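Local coordinates for probable transcriptional regulatory protein, Rv1404 (Mycobacterium tuberculosis, PDB 2NYX), which probably binds DNA as a MarR-type winged-helix transcriptional regulator, built as a dimer of two copies of the same chain, at residues T23-R26 against L27-I31; S32-S35 against I36-D40; E118-R121 against T122-R126; Q130-P133 against A134-H137. All coordinates share one frame; numbering follows the deposited sequence.

Contact 1: residues T23-R26 against L27-I31; sequences TASR and LLVAI
Val29 packs against the carbonyl oxygen of Ser25 at a kink between two helices, 16-24 and 26-39, in the largely helical part of this MarR-type chain that packs against the second subunit. Its CB lies 3.4 Å from Ser25 O and also near Arg26 O. From there the branches part: CG1 stands anti to the backbone N (chi1 161°), which places CG2 beside that N and brings it, too, to 3.4 Å from Ser25 O. Two bonded carbons of the side chain, CB and CG2, thus rest against the oxygen that accepts the Val29 amide, Val29 N to Ser25 O being 3.1 Å and nearly straight. One residue on, Ala30 N bonds to Arg26 O, with the methyl of Ala30 against the same oxygen, and the new helix is under way.

The break leaves Ala24 O without the amide an unbroken helix would supply, and water steps in. One molecule accepts from Leu28 N and donates to Ala24 O, standing in for the missing helical bond; a second accepts from Leu27 N and makes weak bonds to Thr23 O and Ala24 O. Ser25 turns its hydroxyl back along the chain to Leu21 O, while its carbonyl oxygen lies 3.9 Å from CB of Leu28, a residue that also touches Ser25 of the second subunit and Ile124 of helix 107-128. On the other flank Arg26 bends at chi3 (-39°) and doubles back over the preceding turn, where CG2 of Thr23 lies 3.5 Å above one face of the guanidinium group, toward its rim.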
loop_
_atom_site.group_PDB
_atom_site.type_symbol
_atom_site.label_atom_id
_atom_site.label_comp_id
_atom_site.label_asym_id
_atom_site.label_seq_id
_atom_site.Cartn_x
_atom_site.Cartn_y
_atom_site.Cartn_z
ATOM N N THR B 23 -0.832 4.286 12.391
ATOM C CA THR B 23 -1.005 3.106 13.219
ATOM C C THR B 23 -2.255 2.309 12.813
ATOM O O THR B 23 -2.172 1.112 12.559
ATOM C CB THR B 23 -1.084 3.522 14.706
ATOM O OG1 THR B 23 0.112 4.229 15.063
ATOM C CG2 THR B 23 -1.258 2.309 15.641
ATOM N N ALA B 24 -3.396 2.989 12.736
ATOM C CA ALA B 24 -4.704 2.374 12.492
ATOM C C ALA B 24 -4.840 1.691 11.135
ATOM O O ALA B 24 -5.676 0.795 10.963
ATOM C CB ALA B 24 -5.784 3.418 12.625
ATOM N N SER B 25 -4.025 2.123 10.179
ATOM C CA SER B 25 -4.133 1.635 8.828
ATOM C C SER B 25 -3.164 0.490 8.496
ATOM O O SER B 25 -3.216 -0.044 7.398
ATOM C CB SER B 25 -3.987 2.796 7.836
ATOM O OG SER B 25 -2.644 3.236 7.787
ATOM N N ARG B 26 -2.293 0.125 9.439
ATOM C CA ARG B 26 -1.310 -0.952 9.244
ATOM C C ARG B 26 -1.907 -2.239 8.674
ATOM O O ARG B 26 -1.394 -2.774 7.694
ATOM C CB ARG B 26 -0.583 -1.284 10.551
ATOM C CG ARG B 26 0.650 -0.452 10.855
ATOM C CD ARG B 26 1.221 -0.798 12.250
ATOM N NE ARG B 26 0.145 -1.021 13.221
ATOM C CZ ARG B 26 0.254 -0.940 14.550
ATOM N NH1 ARG B 26 1.407 -0.625 15.139
ATOM N NH2 ARG B 26 -0.817 -1.168 15.302
ATOM N N LEU B 27 -2.978 -2.734 9.295
ATOM C CA LEU B 27 -3.601 -3.986 8.865
ATOM C C LEU B 27 -4.175 -3.908 7.460
ATOM O O LEU B 27 -3.863 -4.749 6.627
ATOM C CB LEU B 27 -4.662 -4.472 9.857
ATOM C CG LEU B 27 -5.245 -5.869 9.599
ATOM C CD1 LEU B 27 -4.164 -6.901 9.312
ATOM C CD2 LEU B 27 -6.097 -6.336 10.755
ATOM N N LEU B 28 -5.004 -2.903 7.192
ATOM C CA LEU B 28 -5.607 -2.772 5.880
ATOM C C LEU B 28 -4.521 -2.771 4.819
ATOM O O LEU B 28 -4.654 -3.443 3.793
ATOM C CB LEU B 28 -6.432 -1.499 5.762
ATOM C CG LEU B 28 -7.861 -1.647 5.224
ATOM C CD1 LEU B 28 -8.347 -0.340 4.605
ATOM C CD2 LEU B 28 -8.039 -2.815 4.253
ATOM N N VAL B 29 -3.445 -2.025 5.089
ATOM C CA VAL B 29 -2.300 -1.912 4.183
ATOM C C VAL B 29 -1.599 -3.260 3.947
ATOM O O VAL B 29 -1.263 -3.595 2.815
ATOM C CB VAL B 29 -1.301 -0.823 4.668
ATOM C CG1 VAL B 29 0.081 -1.008 4.044
ATOM C CG2 VAL B 29 -1.835 0.558 4.350
ATOM N N ALA B 30 -1.392 -4.030 5.007
ATOM C CA ALA B 30 -0.758 -5.339 4.889
ATOM C C ALA B 30 -1.637 -6.280 4.095
ATOM O O ALA B 30 -1.130 -7.072 3.318
ATOM C CB ALA B 30 -0.461 -5.928 6.261
ATOM N N ILE B 31 -2.952 -6.195 4.307
ATOM C CA ILE B 31 -3.927 -7.003 3.572
ATOM C C ILE B 31 -3.907 -6.628 2.092
ATOM O O ILE B 31 -3.934 -7.497 1.220
ATOM C CB ILE B 31 -5.368 -6.846 4.130
ATOM C CG1 ILE B 31 -5.503 -7.497 5.508
ATOM C CG2 ILE B 31 -6.397 -7.468 3.172
ATOM C CD1 ILE B 31 -6.859 -7.240 6.178
HETATM O O HOH W 1 -4.040 -1.548 11.832
HETATM O O HOH W 2 -6.312 -1.149 9.406
#

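Contact 2: residues S32-S35 against I36-D40; sequences SAHS and IAQVD
Ser32 and Ile36 meet through a carbonyl that serves two donors in the last turns of helix 26-39. Ser32 O takes the amide of Ile36 at 3.2 Å and the hydroxyl of Ser35 at 2.8 Å, the second contact coming in at a wider bend from the C=O direction. Ser35 can reach back because its OG stands between the backbone N and the carbonyl carbon (chi1 79°). While it donates to Ser32 O, the hydroxyl also accepts from Arg120 NE of helix 107-128, so this small buried group is held by two partners. Ser32 OG is satisfied separately, by Leu28 O one turn earlier.

Ala37 N to Ala33 O, 3.1 Å, continues the helical pattern; Gln38 N to His34 O, 2.9 Å, is weak, its angle only 129°. Gln38 folds over Ser35, its CG 3.2 Å from Ser35 O and its OE1 3.4 Å from Ser35 CA; the same oxygen approaches the His34 ring obliquely. CG1 of Ile36 lies 3.4 Å from Ser32 O, so an alkyl carbon packs against the oxygen that takes both donors.

Two helices of the chain pack on this turn. Ser35 and Val39 rest on Val116, and Gln38 on His119, all of helix 107-128, while Ala33 and Ile36 press on Ile45 of helix 45-57 and also on Ile45 of the second subunit.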
loop_
_atom_site.group_PDB
_atom_site.type_symbol
_atom_site.label_atom_id
_atom_site.label_comp_id
_atom_site.label_asym_id
_atom_site.label_seq_id
_atom_site.Cartn_x
_atom_site.Cartn_y
_atom_site.Cartn_z
ATOM N N SER B 32 -3.863 -5.329 1.822
ATOM C CA SER B 32 -3.765 -4.840 0.458
ATOM C C SER B 32 -2.488 -5.342 -0.206
ATOM O O SER B 32 -2.531 -5.876 -1.312
ATOM C CB SER B 32 -3.824 -3.320 0.429
ATOM O OG SER B 32 -5.009 -2.851 1.053
ATOM N N ALA B 33 -1.361 -5.192 0.487
ATOM C CA ALA B 33 -0.064 -5.556 -0.059
ATOM C C ALA B 33 -0.010 -7.041 -0.326
ATOM O O ALA B 33 0.490 -7.461 -1.359
ATOM C CB ALA B 33 1.042 -5.145 0.879
ATOM N N HIS B 34 -0.543 -7.831 0.599
ATOM C CA HIS B 34 -0.604 -9.267 0.449
ATOM C C HIS B 34 -1.439 -9.676 -0.755
ATOM O O HIS B 34 -1.072 -10.607 -1.462
ATOM C CB HIS B 34 -1.166 -9.922 1.711
ATOM C CG HIS B 34 -1.341 -11.407 1.590
ATOM N ND1 HIS B 34 -2.581 -12.011 1.566
ATOM C CD2 HIS B 34 -0.433 -12.403 1.465
ATOM C CE1 HIS B 34 -2.426 -13.317 1.440
ATOM N NE2 HIS B 34 -1.133 -13.581 1.373
ATOM N N SER B 35 -2.552 -8.986 -0.983
ATOM C CA SER B 35 -3.456 -9.331 -2.082
ATOM C C SER B 35 -2.814 -9.132 -3.456
ATOM O O SER B 35 -3.062 -9.899 -4.379
ATOM C CB SER B 35 -4.788 -8.574 -1.974
ATOM O OG SER B 35 -4.678 -7.238 -2.420
ATOM N N ILE B 36 -1.994 -8.096 -3.576
ATOM C CA ILE B 36 -1.221 -7.858 -4.781
ATOM C C ILE B 36 -0.201 -8.975 -4.965
ATOM O O ILE B 36 -0.098 -9.566 -6.037
ATOM C CB ILE B 36 -0.471 -6.518 -4.709
ATOM C CG1 ILE B 36 -1.448 -5.369 -4.456
ATOM C CG2 ILE B 36 0.318 -6.295 -5.995
ATOM C CD1 ILE B 36 -0.780 -4.028 -4.137
ATOM N N ALA B 37 0.536 -9.261 -3.893
ATOM C CA ALA B 37 1.621 -10.226 -3.918
ATOM C C ALA B 37 1.137 -11.636 -4.213
ATOM O O ALA B 37 1.908 -12.452 -4.722
ATOM C CB ALA B 37 2.372 -10.189 -2.609
ATOM N N GLN B 38 -0.131 -11.925 -3.911
ATOM C CA GLN B 38 -0.672 -13.276 -4.093
ATOM C C GLN B 38 -1.045 -13.587 -5.542
ATOM O O GLN B 38 -1.170 -14.747 -5.916
ATOM C CB GLN B 38 -1.831 -13.575 -3.119
ATOM C CG GLN B 38 -3.222 -13.021 -3.496
ATOM C CD GLN B 38 -4.312 -13.338 -2.444
ATOM O OE1 GLN B 38 -4.970 -12.425 -1.913
ATOM N NE2 GLN B 38 -4.499 -14.629 -2.140
ATOM N N VAL B 39 -1.208 -12.554 -6.358
ATOM C CA VAL B 39 -1.568 -12.739 -7.764
ATOM C C VAL B 39 -0.327 -12.730 -8.648
ATOM O O VAL B 39 -0.140 -13.624 -9.468
ATOM C CB VAL B 39 -2.609 -11.699 -8.231
ATOM C CG1 VAL B 39 -2.832 -11.789 -9.737
ATOM C CG2 VAL B 39 -3.922 -11.908 -7.484
ATOM N N ASP B 40 0.511 -11.709 -8.490
ATOM C CA ASP B 40 1.826 -11.703 -9.116
ATOM C C ASP B 40 2.870 -11.371 -8.070
ATOM O O ASP B 40 2.844 -10.296 -7.482
ATOM C CB ASP B 40 1.900 -10.732 -10.307
ATOM C CG ASP B 40 3.137 -10.972 -11.187
ATOM O OD1 ASP B 40 4.192 -11.414 -10.667
ATOM O OD2 ASP B 40 3.054 -10.718 -12.410
#

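Contact 3: residues E118-R121 against T122-R126; sequences EHRR and TEIAR
Glu118 to Arg126 form uninterrupted alpha-helix within helix 107-128, each amide from Thr122 to Ala125 bonding the carbonyl four residues before it. The straightest of these is Ala125 N to Arg121 O, at 173°. Glu118 O carries an extra load: Thr122 N reaches it at 3.1 Å and Thr122 OG1 at 3.0 Å, from opposite faces of the carbonyl plane. The hydroxyl is placed there by its torsion, OG1 lying anti to the carbonyl carbon and beside its own backbone N (chi1 -51°). Alongside it, pointing the same way, the Glu118 side chain doubles back until OE1 is 3.3 Å from Thr122 OG1.

On the buried side Ile124 lies side by side with the aliphatic part of Arg120. Its CG1 packs against Arg120 O, and its CD1 comes to 4.0 Å from Arg120 CG. Beyond that apolar stem Arg120 bends and spends its guanidinium elsewhere, on Ser35 OG of helix 26-39 and on Ser25 OG of the second subunit. Arg121 stays extended as far as NE and forms salt bridges with Asp19 and Asp15 of that subunit.

A salt bridge between residues three apart stays on the helix itself. Its short contact is Arg126 NE to Glu123 OE1, 2.8 Å, made from above the carboxylate plane, and NH2 adds a weak bond to OE2, which lies at the guanidinium edge. The three arginines therefore answer to different partners: two of their guanidinium groups, those of Arg120 and Arg121, tie this helix to the other subunit, while that of Arg126 is spent on a carboxylate of its own helix.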
loop_
_atom_site.group_PDB
_atom_site.type_symbol
_atom_site.label_atom_id
_atom_site.label_comp_id
_atom_site.label_asym_id
_atom_site.label_seq_id
_atom_site.Cartn_x
_atom_site.Cartn_y
_atom_site.Cartn_z
ATOM N N GLU B 118 -10.748 -8.755 -6.029
ATOM C CA GLU B 118 -11.717 -9.731 -5.528
ATOM C C GLU B 118 -11.162 -10.472 -4.314
ATOM O O GLU B 118 -11.888 -10.709 -3.357
ATOM C CB GLU B 118 -12.229 -10.680 -6.639
ATOM C CG GLU B 118 -11.574 -12.073 -6.713
ATOM C CD GLU B 118 -12.411 -13.197 -6.069
ATOM O OE1 GLU B 118 -12.199 -13.511 -4.866
ATOM O OE2 GLU B 118 -13.275 -13.782 -6.773
ATOM N N HIS B 119 -9.868 -10.784 -4.341
ATOM C CA HIS B 119 -9.212 -11.479 -3.235
ATOM C C HIS B 119 -9.106 -10.642 -1.963
ATOM O O HIS B 119 -9.275 -11.165 -0.852
ATOM C CB HIS B 119 -7.839 -12.001 -3.657
ATOM C CG HIS B 119 -7.912 -13.219 -4.526
ATOM N ND1 HIS B 119 -7.653 -13.187 -5.880
ATOM C CD2 HIS B 119 -8.243 -14.500 -4.237
ATOM C CE1 HIS B 119 -7.808 -14.397 -6.383
ATOM N NE2 HIS B 119 -8.165 -15.213 -5.408
ATOM N N ARG B 120 -8.840 -9.351 -2.133
ATOM C CA ARG B 120 -8.773 -8.439 -1.015
ATOM C C ARG B 120 -10.161 -8.245 -0.407
ATOM O O ARG B 120 -10.305 -8.180 0.822
ATOM C CB ARG B 120 -8.173 -7.098 -1.441
ATOM C CG ARG B 120 -7.862 -6.150 -0.283
ATOM C CD ARG B 120 -7.429 -4.787 -0.779
ATOM N NE ARG B 120 -6.310 -4.917 -1.707
ATOM C CZ ARG B 120 -5.803 -3.935 -2.443
ATOM N NH1 ARG B 120 -6.300 -2.707 -2.376
ATOM N NH2 ARG B 120 -4.783 -4.190 -3.245
ATOM N N ARG B 121 -11.181 -8.158 -1.257
ATOM C CA ARG B 121 -12.541 -8.028 -0.764
ATOM C C ARG B 121 -12.940 -9.233 0.088
ATOM O O ARG B 121 -13.602 -9.069 1.109
ATOM C CB ARG B 121 -13.539 -7.832 -1.903
ATOM C CG ARG B 121 -14.843 -7.250 -1.418
ATOM C CD ARG B 121 -15.979 -7.434 -2.388
ATOM N NE ARG B 121 -17.197 -6.796 -1.878
ATOM C CZ ARG B 121 -18.088 -7.383 -1.081
ATOM N NH1 ARG B 121 -17.912 -8.635 -0.687
ATOM N NH2 ARG B 121 -19.159 -6.715 -0.678
ATOM N N THR B 122 -12.528 -10.432 -0.324
ATOM C CA THR B 122 -12.830 -11.654 0.422
ATOM C C THR B 122 -12.188 -11.631 1.815
ATOM O O THR B 122 -12.809 -12.065 2.785
ATOM C CB THR B 122 -12.429 -12.938 -0.361
ATOM O OG1 THR B 122 -12.967 -12.889 -1.684
ATOM C CG2 THR B 122 -12.967 -14.190 0.314
ATOM N N GLU B 123 -10.961 -11.116 1.913
ATOM C CA GLU B 123 -10.293 -10.962 3.209
ATOM C C GLU B 123 -10.927 -9.883 4.067
ATOM O O GLU B 123 -10.983 -10.024 5.287
ATOM C CB GLU B 123 -8.791 -10.677 3.068
ATOM C CG GLU B 123 -7.879 -11.855 3.475
ATOM C CD GLU B 123 -8.025 -12.283 4.958
ATOM O OE1 GLU B 123 -8.414 -13.446 5.208
ATOM O OE2 GLU B 123 -7.747 -11.470 5.869
ATOM N N ILE B 124 -11.390 -8.805 3.436
ATOM C CA ILE B 124 -11.979 -7.703 4.180
ATOM C C ILE B 124 -13.284 -8.134 4.834
ATOM O O ILE B 124 -13.458 -7.928 6.034
ATOM C CB ILE B 124 -12.122 -6.409 3.327
ATOM C CG1 ILE B 124 -10.735 -5.807 3.072
ATOM C CG2 ILE B 124 -13.045 -5.381 4.016
ATOM C CD1 ILE B 124 -10.699 -4.618 2.086
ATOM N N ALA B 125 -14.173 -8.759 4.063
ATOM C CA ALA B 125 -15.479 -9.207 4.560
ATOM C C ALA B 125 -15.379 -10.270 5.653
ATOM O O ALA B 125 -16.164 -10.265 6.594
ATOM C CB ALA B 125 -16.352 -9.696 3.413
ATOM N N ARG B 126 -14.407 -11.172 5.528
ATOM C CA ARG B 126 -14.121 -12.154 6.568
ATOM C C ARG B 126 -13.844 -11.461 7.904
ATOM O O ARG B 126 -14.314 -11.897 8.962
ATOM C CB ARG B 126 -12.930 -13.024 6.169
ATOM C CG ARG B 126 -12.680 -14.206 7.095
ATOM C CD ARG B 126 -11.288 -14.793 6.896
ATOM N NE ARG B 126 -10.227 -13.849 7.263
ATOM C CZ ARG B 126 -9.763 -13.674 8.500
ATOM N NH1 ARG B 126 -10.264 -14.372 9.513
ATOM N NH2 ARG B 126 -8.797 -12.794 8.728
#

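Contact 4: residues Q130-P133 against A134-H137; sequences QMAP and AERH
Arg136 reaches back to the carbonyl of Met131, a selenomethionine, and most of the hydrogen bonding in this turn runs through such returns to main-chain oxygens. Its NH2 is 2.7 Å and its NE 2.8 Å from Met131 O, which sits at the guanidinium edge, near the plane. Both bonds are weak, with angles close to 130°, as expected where one oxygen is shared by two neighbouring N-H groups. The arm is straight from CG to NE, which lets it span the whole turn. In the backbone, Glu135 N bonds Ala132 O at 3.0 Å and Arg136 N bonds Pro133 O at 3.2 Å in a short 3-10 turn, each donor standing above its carbonyl plane. Arg136 itself then forms the centre of an inverse gamma turn. A water links Pro133 O to His137 NE2, 2.7 Å from the latter.

The van der Waals contacts follow the same fold-back. Arg136 CG passes close to Ala132 O and its CD lies 3.7 Å from Pro133 CA, with Pro133 N 3.9 Å above one face of the guanidinium, toward its rim. Glu135 packs instead on Ala132 and Met131: its CG, held between the backbone N and the carbonyl carbon (chi1 72°), rests 3.3 Å from Ala132 O, and OE1 ends near Met131 CB.

The turn joins helix 107-128 to helix 139-150 far from the middle of the fold, its centre about 27 Å from the centre of the chain. The second subunit comes up against it: Met131 packs on Phe146 and His137 O accepts from Arg141, both of helix 139-150 in that other copy.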
loop_
_atom_site.group_PDB
_atom_site.type_symbol
_atom_site.label_atom_id
_atom_site.label_comp_id
_atom_site.label_asym_id
_atom_site.label_seq_id
_atom_site.Cartn_x
_atom_site.Cartn_y
_atom_site.Cartn_z
ATOM N N GLN B 130 -16.531 -10.387 11.717
ATOM C CA GLN B 130 -16.069 -10.484 13.099
ATOM C C GLN B 130 -16.318 -9.237 13.960
ATOM O O GLN B 130 -16.143 -9.289 15.174
ATOM C CB GLN B 130 -14.589 -10.880 13.140
ATOM C CG GLN B 130 -14.327 -12.285 12.611
ATOM C CD GLN B 130 -12.862 -12.683 12.663
ATOM O OE1 GLN B 130 -12.005 -12.054 12.029
ATOM N NE2 GLN B 130 -12.569 -13.744 13.411
HETATM N N MSE B 131 -16.730 -8.129 13.351
HETATM C CA MSE B 131 -17.156 -6.962 14.127
HETATM C C MSE B 131 -18.569 -7.216 14.648
HETATM O O MSE B 131 -19.455 -7.566 13.862
HETATM C CB MSE B 131 -17.147 -5.688 13.278
HETATM C CG MSE B 131 -16.021 -5.603 12.259
HETATM SE SE MSE B 131 -15.859 -3.811 11.468
HETATM C CE MSE B 131 -14.664 -4.194 10.042
ATOM N N ALA B 132 -18.775 -7.051 15.958
ATOM C CA ALA B 132 -20.090 -7.260 16.571
ATOM C C ALA B 132 -21.163 -6.442 15.860
ATOM O O ALA B 132 -20.919 -5.303 15.491
ATOM C CB ALA B 132 -20.059 -6.922 18.063
ATOM N N PRO B 133 -22.350 -7.026 15.640
ATOM C CA PRO B 133 -23.403 -6.239 15.002
ATOM C C PRO B 133 -23.688 -4.916 15.718
ATOM O O PRO B 133 -24.017 -3.930 15.060
ATOM C CB PRO B 133 -24.621 -7.170 15.058
ATOM C CG PRO B 133 -24.041 -8.546 15.100
ATOM C CD PRO B 133 -22.787 -8.407 15.920
ATOM N N ALA B 134 -23.536 -4.902 17.043
ATOM C CA ALA B 134 -23.782 -3.710 17.864
ATOM C C ALA B 134 -22.914 -2.506 17.487
ATOM O O ALA B 134 -23.337 -1.363 17.670
ATOM C CB ALA B 134 -23.607 -4.033 19.335
ATOM N N GLU B 135 -21.710 -2.763 16.976
ATOM C CA GLU B 135 -20.763 -1.697 16.650
ATOM C C GLU B 135 -20.734 -1.321 15.167
ATOM O O GLU B 135 -19.908 -0.513 14.742
ATOM C CB GLU B 135 -19.356 -2.040 17.164
ATOM C CG GLU B 135 -18.615 -3.133 16.405
ATOM C CD GLU B 135 -17.260 -3.466 17.037
ATOM O OE1 GLU B 135 -16.231 -3.416 16.312
ATOM O OE2 GLU B 135 -17.227 -3.775 18.258
ATOM N N ARG B 136 -21.652 -1.888 14.390
ATOM C CA ARG B 136 -21.739 -1.604 12.957
ATOM C C ARG B 136 -22.590 -0.364 12.693
ATOM O O ARG B 136 -23.646 -0.441 12.062
ATOM C CB ARG B 136 -22.277 -2.820 12.196
ATOM C CG ARG B 136 -21.417 -4.056 12.373
ATOM C CD ARG B 136 -22.035 -5.262 11.732
ATOM N NE ARG B 136 -21.220 -6.456 11.927
ATOM C CZ ARG B 136 -21.597 -7.678 11.559
ATOM N NH1 ARG B 136 -22.773 -7.864 10.970
ATOM N NH2 ARG B 136 -20.798 -8.717 11.769
ATOM N N HIS B 137 -22.129 0.772 13.211
ATOM C CA HIS B 137 -22.789 2.056 13.035
ATOM C C HIS B 137 -21.736 3.126 12.782
ATOM O O HIS B 137 -20.671 3.103 13.393
ATOM C CB HIS B 137 -23.587 2.444 14.280
ATOM C CG HIS B 137 -24.496 1.373 14.798
ATOM N ND1 HIS B 137 -25.841 1.325 14.499
ATOM C CD2 HIS B 137 -24.261 0.335 15.632
ATOM C CE1 HIS B 137 -26.393 0.290 15.109
ATOM N NE2 HIS B 137 -25.454 -0.326 15.807
HETATM O O HOH W 3 -26.460 -2.775 16.431
#

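How the contacts relate
Contact 1 spans the break into helix 26-39 and contact 2 follows on that helix, while contact 3 lies beside both on helix 107-128. Leu28 and Ile31 of contact 1 pack on Ile124 and Arg120, whereas contact 2 adds a polar tie, Ser35 OG to Arg120 NE, probably a hydrogen bond. These three are partly buried. Contact 4 is a surface turn further along the chain from contact 3, without touching contacts 1 or 2. Their chemistry differs with place: water bridges the helix break in contact 1, hydroxyls double up on carbonyls in contacts 2 and 3, and a folded-back arginine closes contact 4. All four reach the second subunit, contact 3 through salt bridges.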